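Local coordinates for competence/damage-inducible protein CinA (PDB 2A9S), which is of unknown function in this organism but belongs to the competence/damage-inducible CinA family, whose C-terminal domain in some relatives deamidates nicotinamide mononucleotide, at residues K119-V124 / Y142-R147. Sequence-based numbering, arbitrary orientation.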
loop_
_atom_site.group_PDB
_atom_site.type_symbol
_atom_site.label_atom_id
_atom_site.label_comp_id
_atom_site.label_asym_id
_atom_site.label_seq_id
_atom_site.Cartn_x
_atom_site.Cartn_y
_atom_site.Cartn_z
ATOM N N LYS A 119 3.944 -19.834 -15.847
ATOM C CA LYS A 119 3.793 -18.550 -15.147
ATOM C C LYS A 119 5.198 -17.915 -14.974
ATOM O O LYS A 119 5.828 -18.060 -13.923
ATOM C CB LYS A 119 3.057 -18.745 -13.809
ATOM C CG LYS A 119 1.617 -19.300 -13.963
ATOM C CD LYS A 119 0.871 -19.368 -12.672
ATOM C CE LYS A 119 -0.624 -19.636 -12.880
ATOM N NZ LYS A 119 -0.857 -20.975 -13.463
ATOM N N PRO A 120 5.713 -17.289 -16.038
ATOM C CA PRO A 120 7.083 -16.767 -15.978
ATOM C C PRO A 120 7.174 -15.475 -15.168
ATOM O O PRO A 120 6.159 -14.781 -14.967
ATOM C CB PRO A 120 7.422 -16.477 -17.437
ATOM C CG PRO A 120 6.054 -16.239 -18.104
ATOM C CD PRO A 120 5.066 -17.079 -17.355
ATOM N N VAL A 121 8.381 -15.169 -14.706
ATOM C CA VAL A 121 8.651 -13.837 -14.173
ATOM C C VAL A 121 8.150 -12.795 -15.186
ATOM O O VAL A 121 8.351 -12.956 -16.385
ATOM C CB VAL A 121 10.154 -13.661 -13.843
ATOM C CG1 VAL A 121 10.453 -12.212 -13.353
ATOM C CG2 VAL A 121 10.587 -14.716 -12.768
ATOM N N GLY A 122 7.460 -11.760 -14.692
ATOM C CA GLY A 122 6.941 -10.706 -15.559
ATOM C C GLY A 122 5.469 -10.875 -15.965
ATOM O O GLY A 122 4.882 -9.966 -16.566
ATOM N N LEU A 123 4.889 -12.029 -15.651
ATOM C CA LEU A 123 3.473 -12.274 -15.887
ATOM C C LEU A 123 2.663 -11.561 -14.817
ATOM O O LEU A 123 2.895 -11.771 -13.619
ATOM C CB LEU A 123 3.150 -13.780 -15.804
ATOM C CG LEU A 123 1.656 -14.107 -15.734
ATOM C CD1 LEU A 123 0.938 -13.766 -17.022
ATOM C CD2 LEU A 123 1.431 -15.562 -15.354
ATOM N N VAL A 124 1.711 -10.727 -15.222
ATOM C CA VAL A 124 0.923 -9.988 -14.242
ATOM C C VAL A 124 -0.521 -9.987 -14.744
ATOM O O VAL A 124 -0.764 -9.713 -15.919
ATOM C CB VAL A 124 1.400 -8.510 -14.073
ATOM C CG1 VAL A 124 0.454 -7.716 -13.099
ATOM C CG2 VAL A 124 2.864 -8.416 -13.613
ATOM N N TYR A 142 5.584 -8.847 -19.075
ATOM C CA TYR A 142 6.567 -7.794 -19.217
ATOM C C TYR A 142 7.956 -8.370 -19.489
ATOM O O TYR A 142 8.853 -7.645 -19.875
ATOM C CB TYR A 142 6.606 -6.936 -17.941
ATOM C CG TYR A 142 5.302 -6.212 -17.629
ATOM C CD1 TYR A 142 4.833 -5.172 -18.459
ATOM C CD2 TYR A 142 4.560 -6.541 -16.497
ATOM C CE1 TYR A 142 3.648 -4.489 -18.154
ATOM C CE2 TYR A 142 3.397 -5.861 -16.180
ATOM C CZ TYR A 142 2.939 -4.845 -17.011
ATOM O OH TYR A 142 1.781 -4.186 -16.681
ATOM N N GLY A 143 8.119 -9.675 -19.271
ATOM C CA GLY A 143 9.423 -10.321 -19.457
ATOM C C GLY A 143 10.270 -10.332 -18.206
ATOM O O GLY A 143 9.910 -9.741 -17.184
ATOM N N ASP A 144 11.419 -10.990 -18.288
ATOM C CA ASP A 144 12.295 -11.114 -17.143
ATOM C C ASP A 144 13.196 -9.869 -17.105
ATOM O O ASP A 144 14.415 -9.956 -17.331
ATOM C CB ASP A 144 13.095 -12.404 -17.290
ATOM C CG ASP A 144 13.852 -12.793 -16.030
ATOM O OD1 ASP A 144 13.612 -12.246 -14.925
ATOM O OD2 ASP A 144 14.710 -13.698 -16.164
ATOM N N ILE A 145 12.600 -8.714 -16.800
ATOM C CA ILE A 145 13.291 -7.429 -16.951
ATOM C C ILE A 145 13.746 -6.727 -15.667
ATOM O O ILE A 145 14.334 -5.625 -15.723
ATOM C CB ILE A 145 12.450 -6.419 -17.742
ATOM C CG1 ILE A 145 11.070 -6.229 -17.084
ATOM C CG2 ILE A 145 12.346 -6.845 -19.205
ATOM C CD1 ILE A 145 10.322 -4.977 -17.621
ATOM N N GLY A 146 13.500 -7.364 -14.533
ATOM C CA GLY A 146 13.936 -6.847 -13.240
ATOM C C GLY A 146 12.749 -6.575 -12.313
ATOM O O GLY A 146 11.648 -6.242 -12.758
ATOM N N ARG A 147 12.977 -6.712 -11.015
ATOM C CA ARG A 147 11.891 -6.649 -10.034
ATOM C C ARG A 147 11.227 -5.250 -9.986
ATOM O O ARG A 147 10.006 -5.148 -10.115
ATOM C CB ARG A 147 12.423 -7.072 -8.661
ATOM C CG ARG A 147 11.348 -7.124 -7.600
ATOM C CD ARG A 147 11.929 -7.568 -6.280
ATOM N NE ARG A 147 10.936 -7.624 -5.212
ATOM C CZ ARG A 147 10.305 -8.711 -4.769
ATOM N NH1 ARG A 147 10.498 -9.912 -5.333
ATOM N NH2 ARG A 147 9.453 -8.603 -3.748
HETATM O O HOH W 1 6.714 -12.200 -18.614
#
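Tyr142 and Gly122 are joined by the one direct hydrogen bond of this contact. Tyr142 N donates to Gly122 O at 2.8 Å. The bond is nearly straight at the hydrogen, 169°. A water makes a second link beside it. It donates to Val121 O at 2.9 Å and accepts from Gly143 N. Two successive carbonyls of 119-124 are thus tied to two successive amides of 142-147.

Gly122 is the third residue of a type II turn from Pro120 to Leu123, closed by Leu123 N to Pro120 O. Its positive phi, 97°, suits glycine there. The lack of a side chain also lets Gly143 O come within 3.5 Å of Gly122 CA, a CA-H...O contact.

Tyr142 CG lies beside its own backbone N, chi1 -62°. This keeps the near part of the ring close to the carbonyl that N binds, with Tyr142 CD2 3.4 Å from Gly122 O. Val124 CG2 meets the ring edge in the ring plane, 3.7 Å from Tyr142 CE2. The hydroxyl hydrogen-bonds Thr157 of helix 147-167.

At the outer end, Val121 turns its side chain to Asp144. Val121 CG1, anti to the backbone N, lies 3.5 Å from Asp144 OD1. Val121 CB is 3.9 Å from the same Asp144 OD1. This is van der Waals contact of an aliphatic branch with a carboxylate oxygen. Asp144 is the centre of an inverse gamma turn.

The contact joins the turn entering strand 123-130 to the loop that leaves the neighbouring antiparallel strand 135-141. Regular pairing of these strands is met next to it, where Val124 and Met140 share a backbone hydrogen bond, while on the other flank Gly122 and Leu123 bond to Ile109. Helix 147-167 follows Gly146, its N-cap residue, and packs with Ile150 on Val121, Ala153 on Tyr142, and Thr154 on both Val124 and Tyr142.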